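Long-range contact in cellulase (Rhodothermus marinus, PDB 3B7M), which hydrolyses internal beta-1,4-glucosidic bonds of cellulose as a thermostable endoglucanase of glycosyl hydrolase family 12: residues Pro69-Leu75 and Ile184-Leu190. Numbering follows the deposited sequence.
Sequences PRRVQEL and IRPEWYL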
ATOM      1  N   PRO A  69       5.413  11.339 -15.669  1.00 35.28           N
ATOM      2  CA  PRO A  69       6.579  11.036 -14.819  1.00 35.18           C
ATOM      3  C   PRO A  69       6.932  12.195 -13.907  1.00 35.02           C
ATOM      4  O   PRO A  69       6.942  13.339 -14.360  1.00 35.81           O
ATOM      5  CB  PRO A  69       7.709  10.831 -15.836  1.00 35.57           C
ATOM      6  CG  PRO A  69       7.017  10.377 -17.090  1.00 35.73           C
ATOM      7  CD  PRO A  69       5.713  11.137 -17.103  1.00 35.66           C
ATOM      8  N   ARG A  70       7.201  11.924 -12.634  1.00 34.40           N
ATOM      9  CA  ARG A  70       7.536  13.004 -11.716  1.00 34.06           C
ATOM     10  C   ARG A  70       8.559  12.583 -10.675  1.00 33.07           C
ATOM     11  O   ARG A  70       8.367  11.606  -9.949  1.00 32.33           O
ATOM     12  CB  ARG A  70       6.275  13.603 -11.072  1.00 34.80           C
ATOM     13  CG  ARG A  70       6.357  15.119 -10.866  1.00 37.69           C
ATOM     14  CD  ARG A  70       5.028  15.832 -11.162  1.00 43.26           C
ATOM     15  NE  ARG A  70       4.753  15.938 -12.602  1.00 47.01           N
ATOM     16  CZ  ARG A  70       3.791  16.689 -13.151  1.00 48.66           C
ATOM     17  NH1 ARG A  70       2.984  17.431 -12.393  1.00 49.09           N
ATOM     18  NH2 ARG A  70       3.635  16.701 -14.472  1.00 48.93           N
ATOM     19  N   ARG A  71       9.659  13.333 -10.632  1.00 32.13           N
ATOM     20  CA  ARG A  71      10.739  13.096  -9.681  1.00 31.62           C
ATOM     21  C   ARG A  71      10.329  13.542  -8.281  1.00 31.09           C
ATOM     22  O   ARG A  71       9.557  14.492  -8.128  1.00 30.35           O
ATOM     23  CB  ARG A  71      12.010  13.822 -10.121  1.00 31.57           C
ATOM     24  CG  ARG A  71      12.679  13.203 -11.327  1.00 31.86           C
ATOM     25  CD  ARG A  71      14.012  13.858 -11.619  1.00 34.67           C
ATOM     26  NE  ARG A  71      14.900  12.946 -12.336  1.00 36.40           N
ATOM     27  CZ  ARG A  71      15.271  13.094 -13.602  1.00 37.33           C
ATOM     28  NH1 ARG A  71      14.854  14.134 -14.307  1.00 38.67           N
ATOM     29  NH2 ARG A  71      16.077  12.206 -14.162  1.00 38.47           N
ATOM     30  N   VAL A  72      10.852  12.856  -7.268  1.00 31.00           N
ATOM     31  CA  VAL A  72      10.529  13.173  -5.874  1.00 31.23           C
ATOM     32  C   VAL A  72      10.819  14.650  -5.592  1.00 31.63           C
ATOM     33  O   VAL A  72       9.999  15.345  -4.999  1.00 31.33           O
ATOM     34  CB  VAL A  72      11.273  12.244  -4.892  1.00 31.31           C
ATOM     35  CG1 VAL A  72      11.157  12.748  -3.465  1.00 30.91           C
ATOM     36  CG2 VAL A  72      10.730  10.823  -5.004  1.00 30.64           C
ATOM     37  N   GLN A  73      11.959  15.132  -6.079  1.00 32.24           N
ATOM     38  CA  GLN A  73      12.339  16.538  -5.926  1.00 33.30           C
ATOM     39  C   GLN A  73      11.392  17.535  -6.612  1.00 32.93           C
ATOM     40  O   GLN A  73      11.442  18.719  -6.327  1.00 32.70           O
ATOM     41  CB  GLN A  73      13.779  16.756  -6.410  1.00 33.62           C
ATOM     42  CG  GLN A  73      13.978  16.617  -7.921  1.00 34.29           C
ATOM     43  CD  GLN A  73      15.447  16.539  -8.318  1.00 34.83           C
ATOM     44  OE1 GLN A  73      15.781  16.678  -9.493  1.00 38.76           O
ATOM     45  NE2 GLN A  73      16.328  16.319  -7.343  1.00 36.47           N
ATOM     46  N   GLU A  74      10.539  17.053  -7.511  1.00 32.96           N
ATOM     47  CA  GLU A  74       9.605  17.928  -8.221  1.00 33.12           C
ATOM     48  C   GLU A  74       8.242  18.037  -7.545  1.00 32.70           C
ATOM     49  O   GLU A  74       7.422  18.858  -7.946  1.00 32.87           O
ATOM     50  CB  GLU A  74       9.377  17.431  -9.638  1.00 33.47           C
ATOM     51  CG  GLU A  74      10.530  17.613 -10.600  1.00 35.96           C
ATOM     52  CD  GLU A  74      10.119  17.197 -12.001  1.00 39.73           C
ATOM     53  OE1 GLU A  74       9.842  15.989 -12.212  1.00 37.86           O
ATOM     54  OE2 GLU A  74      10.045  18.090 -12.881  1.00 42.29           O
ATOM     55  N   LEU A  75       7.995  17.199  -6.542  1.00 32.16           N
ATOM     56  CA  LEU A  75       6.695  17.167  -5.867  1.00 31.62           C
ATOM     57  C   LEU A  75       6.544  18.315  -4.881  1.00 31.37           C
ATOM     58  O   LEU A  75       7.490  18.663  -4.179  1.00 31.31           O
ATOM     59  CB  LEU A  75       6.512  15.853  -5.109  1.00 31.47           C
ATOM     60  CG  LEU A  75       6.582  14.537  -5.867  1.00 30.99           C
ATOM     61  CD1 LEU A  75       6.754  13.411  -4.864  1.00 31.03           C
ATOM     62  CD2 LEU A  75       5.339  14.345  -6.705  1.00 29.63           C
ATOM     63  N   ILE A 184      15.681   6.950  -0.012  1.00 26.44           N
ATOM     64  CA  ILE A 184      15.130   7.370  -1.300  1.00 26.74           C
ATOM     65  C   ILE A 184      15.967   8.531  -1.835  1.00 27.19           C
ATOM     66  O   ILE A 184      16.346   9.431  -1.085  1.00 26.96           O
ATOM     67  CB  ILE A 184      13.623   7.755  -1.185  1.00 26.89           C
ATOM     68  CG1 ILE A 184      12.779   6.499  -0.949  1.00 27.11           C
ATOM     69  CG2 ILE A 184      13.115   8.480  -2.434  1.00 27.24           C
ATOM     70  CD1 ILE A 184      11.387   6.778  -0.497  1.00 27.87           C
ATOM     71  N   ARG A 185      16.288   8.477  -3.124  1.00 27.27           N
ATOM     72  CA  ARG A 185      16.993   9.557  -3.786  1.00 27.86           C
ATOM     73  C   ARG A 185      15.980  10.551  -4.342  1.00 26.99           C
ATOM     74  O   ARG A 185      14.947  10.138  -4.875  1.00 27.07           O
ATOM     75  CB  ARG A 185      17.887   9.006  -4.905  1.00 28.51           C
ATOM     76  CG  ARG A 185      19.265   8.540  -4.435  1.00 32.79           C
ATOM     77  CD  ARG A 185      20.326   9.531  -4.913  1.00 38.71           C
ATOM     78  NE  ARG A 185      21.483   9.610  -4.026  1.00 43.60           N
ATOM     79  CZ  ARG A 185      21.643  10.542  -3.088  1.00 46.03           C
ATOM     80  NH1 ARG A 185      20.713  11.476  -2.911  1.00 47.24           N
ATOM     81  NH2 ARG A 185      22.730  10.542  -2.321  1.00 46.32           N
ATOM     82  N   PRO A 186      16.270  11.862  -4.216  1.00 26.41           N
ATOM     83  CA  PRO A 186      15.415  12.955  -4.709  1.00 26.20           C
ATOM     84  C   PRO A 186      15.160  12.905  -6.214  1.00 25.52           C
ATOM     85  O   PRO A 186      14.120  13.376  -6.666  1.00 25.22           O
ATOM     86  CB  PRO A 186      16.226  14.209  -4.384  1.00 26.17           C
ATOM     87  CG  PRO A 186      17.169  13.800  -3.345  1.00 26.78           C
ATOM     88  CD  PRO A 186      17.492  12.378  -3.583  1.00 26.27           C
ATOM     89  N   GLU A 187      16.104  12.333  -6.966  1.00 25.29           N
ATOM     90  CA  GLU A 187      15.995  12.183  -8.421  1.00 25.25           C
ATOM     91  C   GLU A 187      15.143  10.993  -8.859  1.00 24.47           C
ATOM     92  O   GLU A 187      14.837  10.859 -10.046  1.00 23.93           O
ATOM     93  CB  GLU A 187      17.380  12.022  -9.064  1.00 26.08           C
ATOM     94  CG  GLU A 187      18.377  13.094  -8.691  1.00 29.60           C
ATOM     95  CD  GLU A 187      19.205  12.708  -7.479  1.00 34.50           C
ATOM     96  OE1 GLU A 187      19.292  11.492  -7.174  1.00 34.85           O
ATOM     97  OE2 GLU A 187      19.780  13.628  -6.852  1.00 36.72           O
ATOM     98  N   TRP A 188      14.793  10.110  -7.927  1.00 23.28           N
ATOM     99  CA  TRP A 188      13.940   8.983  -8.275  1.00 22.67           C
ATOM    100  C   TRP A 188      12.532   9.442  -8.604  1.00 22.02           C
ATOM    101  O   TRP A 188      12.073  10.464  -8.101  1.00 22.58           O
ATOM    102  CB  TRP A 188      13.924   7.925  -7.168  1.00 22.91           C
ATOM    103  CG  TRP A 188      15.245   7.224  -7.004  1.00 22.75           C
ATOM    104  CD1 TRP A 188      16.367   7.380  -7.780  1.00 23.05           C
ATOM    105  CD2 TRP A 188      15.578   6.246  -6.012  1.00 22.89           C
ATOM    106  NE1 TRP A 188      17.370   6.567  -7.324  1.00 23.20           N
ATOM    107  CE2 TRP A 188      16.917   5.859  -6.242  1.00 22.65           C
ATOM    108  CE3 TRP A 188      14.876   5.665  -4.945  1.00 22.31           C
ATOM    109  CZ2 TRP A 188      17.572   4.916  -5.446  1.00 23.74           C
ATOM    110  CZ3 TRP A 188      15.522   4.732  -4.154  1.00 22.91           C
ATOM    111  CH2 TRP A 188      16.861   4.361  -4.410  1.00 23.41           C
ATOM    112  N   TYR A 189      11.859   8.693  -9.470  1.00 21.04           N
ATOM    113  CA  TYR A 189      10.495   9.000  -9.855  1.00 20.27           C
ATOM    114  C   TYR A 189       9.518   8.295  -8.919  1.00 20.25           C
ATOM    115  O   TYR A 189       9.746   7.146  -8.535  1.00 19.72           O
ATOM    116  CB  TYR A 189      10.234   8.520 -11.288  1.00 20.74           C
ATOM    117  CG  TYR A 189      11.021   9.255 -12.342  1.00 20.41           C
ATOM    118  CD1 TYR A 189      12.355   8.927 -12.601  1.00 21.31           C
ATOM    119  CD2 TYR A 189      10.443  10.279 -13.072  1.00 19.89           C
ATOM    120  CE1 TYR A 189      13.090   9.597 -13.562  1.00 18.73           C
ATOM    121  CE2 TYR A 189      11.170  10.960 -14.049  1.00 21.89           C
ATOM    122  CZ  TYR A 189      12.496  10.610 -14.283  1.00 21.27           C
ATOM    123  OH  TYR A 189      13.222  11.281 -15.240  1.00 21.44           O
ATOM    124  N   LEU A 190       8.439   8.994  -8.567  1.00 19.51           N
ATOM    125  CA  LEU A 190       7.294   8.412  -7.896  1.00 19.64           C
ATOM    126  C   LEU A 190       6.375   7.797  -8.949  1.00 19.36           C
ATOM    127  O   LEU A 190       5.809   8.509  -9.774  1.00 19.23           O
ATOM    128  CB  LEU A 190       6.547   9.506  -7.122  1.00 19.56           C
ATOM    129  CG  LEU A 190       5.204   9.200  -6.449  1.00 20.34           C
ATOM    130  CD1 LEU A 190       5.276   7.989  -5.570  1.00 19.17           C
ATOM    131  CD2 LEU A 190       4.753  10.390  -5.641  1.00 20.56           C
TER
HETATM  132  O   HOH W   1       6.244   9.123 -12.482  1.00 39.27           O
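R71 lays its side chain across the ring of Y189, where the two backbones form a single beta bridge. Its CG sits over one ring face, 3.9 Å from the Y189 centroid, and Y189 OH in turn lies above the centre of the guanidinium, the two planes 38° apart. With CG beside the backbone N (chi1 -72°) and the chain extended to NE, R71 NE donates a hydrogen bond to E187 O (3.1 Å), on a carbonyl lone pair and close to the guanidinium plane. Cutting this side chain back to an alanine is likely to leave E187 O without its guanidinium donor and to remove the CH-pi packing on Y189. P69 CB touches the same ring obliquely.

Backbone hydrogen bonds flank the bridge: L190 N to R70 O at 3.0 Å, and V72 N to W188 O at 2.8 Å. Q73 N, in the 3-10 turn 72-74, donates another to P186 O (2.8 Å) within the type I turn R185-W188. A water joins R70 N to L190 O.

On the buried side L75 CD1 packs tightly on L190 CD2 at 3.7 Å, while V72 CG2 and I184 CG2 pair at longer range (4.2 Å). On the solvent side, exposed Q73 rests its NE2 near P186 CB, 3.6 Å away, and beside E187 CG.

The contact ties the loop between strands 61-65 and 78-85 to the start of strand 189-199 in the family's beta-jelly-roll; V72 and I184 pack on F100 of strand 91-101 and against helix 171-181.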